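Local coordinates for protein dehydrogenase (Chromobacterium violaceum, PDB 3Q2I) that probably oxidises UDP-N-acetylglucosaminuronic acid with NAD as cofactor, a step in making the bacterial sugar 2,3-diacetamido-2,3-dideoxy-D-mannuronic acid, at residues A[199-213]-A[223-235]. Sequence-based numbering, arbitrary orientation.
Sequences LDWLIGPVESVQAYT and EDTGTVSVKWRSG. With NA (sodium ion), chain E.
The indole of Trp232 is clamped between Ile203 and two valines. Ile203 CG2 sits over one face, 3.4 Å from the centroid of the five-membered ring and only 14° off its normal, a close CH-pi contact; Val206 CG2 makes a more slanted one on the opposite face, where Val230 CG1 also lies. At the edge, Trp232 NE1 donates to Leu199 O (3.1 Å); this carbonyl lies near the ring plane, although NE1 stands above the carbonyl's own plane. Leu199 CD2 touches CZ2, fastening the last turn of helix 193-203 to the indole.

The Arg233 guanidinium carries Val206 O and Glu207 CA over one face, and a water at its edge accepts from NH2 and donates to Glu207 OE2, linking two charged groups that do not touch directly. NH1 bonds to Leu350 O.

Beyond these flat groups the segments form the antiparallel hairpin of strands 206-214 and 225-232, within the mixed sheet of the C-terminal alpha/beta domain. A classic beta bulge interrupts it: Glu207 N (2.8 Å) and Ser208 N (3.2 Å) both donate to Lys231 O. Glu207 sets off with CG trans to N (chi1 -175°), which lays it alongside the extended Lys231, and Glu207 OE1 takes Lys231 NZ on its syn side in a 2.8 Å salt bridge, though tilted 27° out of the carboxylate plane.

Val209 CB and Ala211 CB both touch Val228 CG2 on the face turned to helix 325-344. On the other face, Thr227 CG2 meets the Tyr212 ring at its edge, and Tyr212 OH bonds to Ser208 OG of the second subunit. At the far end, Thr213 chelates a sodium ion through O (2.4 Å) and OG1 (2.5 Å); four waters, one long and one doubtfully short, are its other ligands, while Glu223 CB packs against Thr213 CB.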
loop_
_atom_site.group_PDB
_atom_site.type_symbol
_atom_site.label_atom_id
_atom_site.label_comp_id
_atom_site.label_asym_id
_atom_site.label_seq_id
_atom_site.Cartn_x
_atom_site.Cartn_y
_atom_site.Cartn_z
ATOM N N LEU A 199 -9.662 19.186 20.831
ATOM C CA LEU A 199 -8.423 18.476 20.545
ATOM C C LEU A 199 -7.289 19.397 20.116
ATOM O O LEU A 199 -6.186 19.293 20.652
ATOM C CB LEU A 199 -8.711 17.341 19.547
ATOM C CG LEU A 199 -9.737 16.286 19.950
ATOM C CD1 LEU A 199 -10.032 15.237 18.854
ATOM C CD2 LEU A 199 -9.232 15.592 21.214
ATOM N N ASP A 200 -7.503 20.245 19.122
ATOM C CA ASP A 200 -6.509 21.220 18.748
ATOM C C ASP A 200 -6.508 22.436 19.714
ATOM O O ASP A 200 -5.428 22.888 20.105
ATOM C CB ASP A 200 -6.788 21.711 17.311
ATOM C CG ASP A 200 -5.751 22.719 16.835
ATOM O OD1 ASP A 200 -5.887 23.928 17.163
ATOM O OD2 ASP A 200 -4.712 22.338 16.274
ATOM N N TRP A 201 -7.691 22.885 20.154
ATOM C CA TRP A 201 -7.771 24.168 20.906
ATOM C C TRP A 201 -7.134 23.984 22.275
ATOM O O TRP A 201 -6.356 24.848 22.694
ATOM C CB TRP A 201 -9.236 24.541 21.078
ATOM C CG TRP A 201 -9.411 25.769 21.926
ATOM C CD1 TRP A 201 -8.881 27.007 21.688
ATOM C CD2 TRP A 201 -10.254 25.890 23.089
ATOM N NE1 TRP A 201 -9.284 27.871 22.695
ATOM C CE2 TRP A 201 -10.124 27.214 23.556
ATOM C CE3 TRP A 201 -11.076 25.010 23.790
ATOM C CZ2 TRP A 201 -10.798 27.678 24.699
ATOM C CZ3 TRP A 201 -11.753 25.470 24.911
ATOM C CH2 TRP A 201 -11.605 26.793 25.350
ATOM N N LEU A 202 -7.398 22.869 22.963
ATOM C CA LEU A 202 -6.783 22.710 24.290
ATOM C C LEU A 202 -5.450 22.031 24.169
ATOM O O LEU A 202 -4.513 22.445 24.834
ATOM C CB LEU A 202 -7.613 21.912 25.280
ATOM C CG LEU A 202 -8.950 22.544 25.674
ATOM C CD1 LEU A 202 -9.676 21.600 26.615
ATOM C CD2 LEU A 202 -8.610 23.869 26.414
ATOM N N ILE A 203 -5.355 20.931 23.409
ATOM C CA ILE A 203 -4.145 20.136 23.525
ATOM C C ILE A 203 -3.026 20.521 22.564
ATOM O O ILE A 203 -1.852 20.388 22.889
ATOM C CB ILE A 203 -4.424 18.581 23.459
ATOM C CG1 ILE A 203 -5.680 18.227 24.247
ATOM C CG2 ILE A 203 -3.175 17.695 23.635
ATOM C CD1 ILE A 203 -5.582 18.406 25.766
ATOM N N GLY A 204 -3.388 21.039 21.395
ATOM C CA GLY A 204 -2.366 21.528 20.470
ATOM C C GLY A 204 -2.401 20.799 19.117
ATOM O O GLY A 204 -3.331 20.044 18.823
ATOM N N PRO A 205 -1.395 21.057 18.278
ATOM C CA PRO A 205 -1.435 20.532 16.917
ATOM C C PRO A 205 -1.429 19.011 16.898
ATOM O O PRO A 205 -0.576 18.387 17.525
ATOM C CB PRO A 205 -0.128 21.046 16.315
ATOM C CG PRO A 205 0.170 22.334 17.134
ATOM C CD PRO A 205 -0.272 21.990 18.508
ATOM N N VAL A 206 -2.340 18.442 16.098
ATOM C CA VAL A 206 -2.469 16.996 15.921
ATOM C C VAL A 206 -1.580 16.574 14.751
ATOM O O VAL A 206 -1.478 17.261 13.714
ATOM C CB VAL A 206 -3.946 16.613 15.687
ATOM C CG1 VAL A 206 -4.043 15.137 15.186
ATOM C CG2 VAL A 206 -4.780 16.890 16.970
ATOM N N GLU A 207 -0.909 15.449 14.914
ATOM C CA GLU A 207 -0.074 14.857 13.872
ATOM C C GLU A 207 -0.877 13.910 12.989
ATOM O O GLU A 207 -0.876 14.072 11.773
ATOM C CB GLU A 207 1.069 14.051 14.511
ATOM C CG GLU A 207 2.017 13.519 13.440
ATOM C CD GLU A 207 3.270 12.937 14.027
ATOM O OE1 GLU A 207 3.424 11.707 14.016
ATOM O OE2 GLU A 207 4.067 13.711 14.585
ATOM N N SER A 208 -1.678 13.028 13.608
ATOM C CA SER A 208 -2.419 12.038 12.791
ATOM C C SER A 208 -3.563 11.462 13.629
ATOM O O SER A 208 -3.546 11.592 14.883
ATOM C CB SER A 208 -1.495 10.949 12.229
ATOM O OG SER A 208 -0.953 10.135 13.286
ATOM N N VAL A 209 -4.508 10.840 12.929
ATOM C CA VAL A 209 -5.585 10.125 13.603
ATOM C C VAL A 209 -5.770 8.765 12.955
ATOM O O VAL A 209 -5.451 8.555 11.778
ATOM C CB VAL A 209 -6.913 10.928 13.508
ATOM C CG1 VAL A 209 -6.764 12.297 14.181
ATOM C CG2 VAL A 209 -7.368 11.072 12.046
ATOM N N GLN A 210 -6.418 7.860 13.724
ATOM C CA GLN A 210 -6.870 6.553 13.206
ATOM C C GLN A 210 -8.281 6.334 13.741
ATOM O O GLN A 210 -8.463 6.348 14.960
ATOM C CB GLN A 210 -6.005 5.432 13.807
ATOM C CG GLN A 210 -4.569 5.576 13.401
ATOM C CD GLN A 210 -3.599 4.792 14.300
ATOM O OE1 GLN A 210 -2.480 4.505 13.901
ATOM N NE2 GLN A 210 -4.029 4.462 15.517
ATOM N N ALA A 211 -9.274 6.152 12.883
ATOM C CA ALA A 211 -10.670 6.193 13.323
ATOM C C ALA A 211 -11.469 4.977 12.862
ATOM O O ALA A 211 -11.108 4.345 11.859
ATOM C CB ALA A 211 -11.348 7.508 12.951
ATOM N N TYR A 212 -12.504 4.616 13.646
ATOM C CA TYR A 212 -13.540 3.695 13.197
ATOM C C TYR A 212 -14.865 4.438 13.436
ATOM O O TYR A 212 -15.019 5.111 14.453
ATOM C CB TYR A 212 -13.651 2.407 14.036
ATOM C CG TYR A 212 -12.496 1.446 13.939
ATOM C CD1 TYR A 212 -12.456 0.520 12.914
ATOM C CD2 TYR A 212 -11.566 1.367 14.964
ATOM C CE1 TYR A 212 -11.385 -0.353 12.821
ATOM C CE2 TYR A 212 -10.515 0.449 14.902
ATOM C CZ TYR A 212 -10.485 -0.435 13.860
ATOM O OH TYR A 212 -9.426 -1.318 13.728
ATOM N N THR A 213 -15.753 4.340 12.456
ATOM C CA THR A 213 -17.122 4.781 12.726
ATOM C C THR A 213 -18.130 3.796 12.157
ATOM O O THR A 213 -17.800 2.942 11.348
ATOM C CB THR A 213 -17.391 6.134 12.050
ATOM O OG1 THR A 213 -17.345 6.009 10.640
ATOM C CG2 THR A 213 -16.468 7.245 12.518
ATOM N N GLU A 223 -22.510 8.211 10.739
ATOM C CA GLU A 223 -22.262 7.422 11.935
ATOM C C GLU A 223 -23.100 7.842 13.117
ATOM O O GLU A 223 -23.285 9.057 13.351
ATOM C CB GLU A 223 -20.761 7.363 12.287
ATOM C CG GLU A 223 -20.172 8.619 13.009
ATOM C CD GLU A 223 -19.964 9.867 12.182
ATOM O OE1 GLU A 223 -20.136 9.863 10.950
ATOM O OE2 GLU A 223 -19.586 10.927 12.758
ATOM N N ASP A 224 -23.590 6.851 13.852
ATOM C CA ASP A 224 -24.098 7.090 15.188
ATOM C C ASP A 224 -23.134 6.791 16.305
ATOM O O ASP A 224 -23.425 7.075 17.481
ATOM C CB ASP A 224 -25.490 6.425 15.419
ATOM C CG ASP A 224 -25.452 4.908 15.237
ATOM O OD1 ASP A 224 -24.376 4.284 15.453
ATOM O OD2 ASP A 224 -26.523 4.361 14.903
ATOM N N THR A 225 -21.966 6.209 15.946
ATOM C CA THR A 225 -21.008 5.700 16.929
ATOM C C THR A 225 -19.611 5.794 16.311
ATOM O O THR A 225 -19.451 5.510 15.144
ATOM C CB THR A 225 -21.305 4.200 17.231
ATOM O OG1 THR A 225 -22.653 4.092 17.745
ATOM C CG2 THR A 225 -20.334 3.602 18.258
ATOM N N GLY A 226 -18.604 6.136 17.109
ATOM C CA GLY A 226 -17.248 6.211 16.539
ATOM C C GLY A 226 -16.201 6.267 17.611
ATOM O O GLY A 226 -16.457 6.668 18.742
ATOM N N THR A 227 -14.964 5.958 17.237
ATOM C CA THR A 227 -13.840 6.104 18.123
ATOM C C THR A 227 -12.632 6.545 17.294
ATOM O O THR A 227 -12.525 6.168 16.123
ATOM C CB THR A 227 -13.561 4.808 18.924
ATOM O OG1 THR A 227 -12.567 5.083 19.909
ATOM C CG2 THR A 227 -13.155 3.581 18.043
ATOM N N VAL A 228 -11.840 7.440 17.864
ATOM C CA VAL A 228 -10.661 7.906 17.126
ATOM C C VAL A 228 -9.461 7.853 18.044
ATOM O O VAL A 228 -9.550 8.390 19.150
ATOM C CB VAL A 228 -10.860 9.304 16.556
ATOM C CG1 VAL A 228 -11.248 10.326 17.617
ATOM C CG2 VAL A 228 -9.640 9.717 15.735
ATOM N N SER A 229 -8.362 7.251 17.570
ATOM C CA SER A 229 -7.033 7.267 18.198
ATOM C C SER A 229 -6.334 8.534 17.658
ATOM O O SER A 229 -6.366 8.765 16.432
ATOM C CB SER A 229 -6.284 5.993 17.664
ATOM O OG SER A 229 -6.955 4.837 18.064
ATOM N N VAL A 230 -5.734 9.351 18.550
ATOM C CA VAL A 230 -5.112 10.597 18.147
ATOM C C VAL A 230 -3.650 10.651 18.619
ATOM O O VAL A 230 -3.317 10.283 19.781
ATOM C CB VAL A 230 -5.856 11.767 18.826
ATOM C CG1 VAL A 230 -5.248 13.156 18.403
ATOM C CG2 VAL A 230 -7.333 11.720 18.471
ATOM N N LYS A 231 -2.767 11.150 17.736
ATOM C CA LYS A 231 -1.370 11.399 18.053
ATOM C C LYS A 231 -1.078 12.864 17.859
ATOM O O LYS A 231 -1.314 13.374 16.758
ATOM C CB LYS A 231 -0.385 10.531 17.248
ATOM C CG LYS A 231 1.076 10.925 17.566
ATOM C CD LYS A 231 2.034 10.112 16.730
ATOM C CE LYS A 231 3.461 10.635 16.960
ATOM N NZ LYS A 231 4.427 10.058 15.990
ATOM N N TRP A 232 -0.597 13.554 18.900
ATOM C CA TRP A 232 -0.237 14.976 18.795
ATOM C C TRP A 232 1.221 15.109 18.392
ATOM O O TRP A 232 2.044 14.196 18.611
ATOM C CB TRP A 232 -0.523 15.661 20.166
ATOM C CG TRP A 232 -1.929 16.078 20.330
ATOM C CD1 TRP A 232 -2.452 17.305 20.009
ATOM C CD2 TRP A 232 -3.027 15.320 20.881
ATOM N NE1 TRP A 232 -3.784 17.340 20.290
ATOM C CE2 TRP A 232 -4.179 16.140 20.812
ATOM C CE3 TRP A 232 -3.157 14.033 21.410
ATOM C CZ2 TRP A 232 -5.412 15.737 21.289
ATOM C CZ3 TRP A 232 -4.377 13.641 21.882
ATOM C CH2 TRP A 232 -5.505 14.476 21.801
ATOM N N ARG A 233 1.557 16.243 17.734
ATOM C CA ARG A 233 2.930 16.502 17.323
ATOM C C ARG A 233 3.872 16.553 18.524
ATOM O O ARG A 233 5.052 16.256 18.376
ATOM C CB ARG A 233 3.030 17.817 16.560
ATOM C CG ARG A 233 2.163 17.866 15.312
ATOM C CD ARG A 233 2.660 19.009 14.410
ATOM N NE ARG A 233 1.722 19.154 13.297
ATOM C CZ ARG A 233 1.771 18.333 12.252
ATOM N NH1 ARG A 233 0.916 18.505 11.233
ATOM N NH2 ARG A 233 2.655 17.336 12.254
ATOM N N SER A 234 3.340 16.852 19.707
ATOM C CA SER A 234 4.157 16.793 20.939
ATOM C C SER A 234 4.496 15.374 21.396
ATOM O O SER A 234 5.331 15.208 22.307
ATOM C CB SER A 234 3.395 17.450 22.079
ATOM O OG SER A 234 2.254 16.665 22.417
ATOM N N GLY A 235 3.862 14.360 20.802
ATOM C CA GLY A 235 4.037 12.954 21.208
ATOM C C GLY A 235 2.841 12.508 22.035
ATOM O O GLY A 235 2.678 11.292 22.238
HETATM NA NA NA E . -17.265 3.925 9.195
HETATM O O HOH W 1 1.272 18.934 19.614
HETATM O O HOH W 2 4.741 16.110 13.918
HETATM O O HOH W 3 6.162 12.426 14.762
HETATM O O HOH W 4 -17.745 8.403 9.695
HETATM O O HOH W 5 -14.748 2.823 10.061
HETATM O O HOH W 6 -17.106 2.216 8.173
HETATM O O HOH W 7 -17.003 5.464 7.222
HETATM O O HOH W 8 -19.421 4.815 8.891
#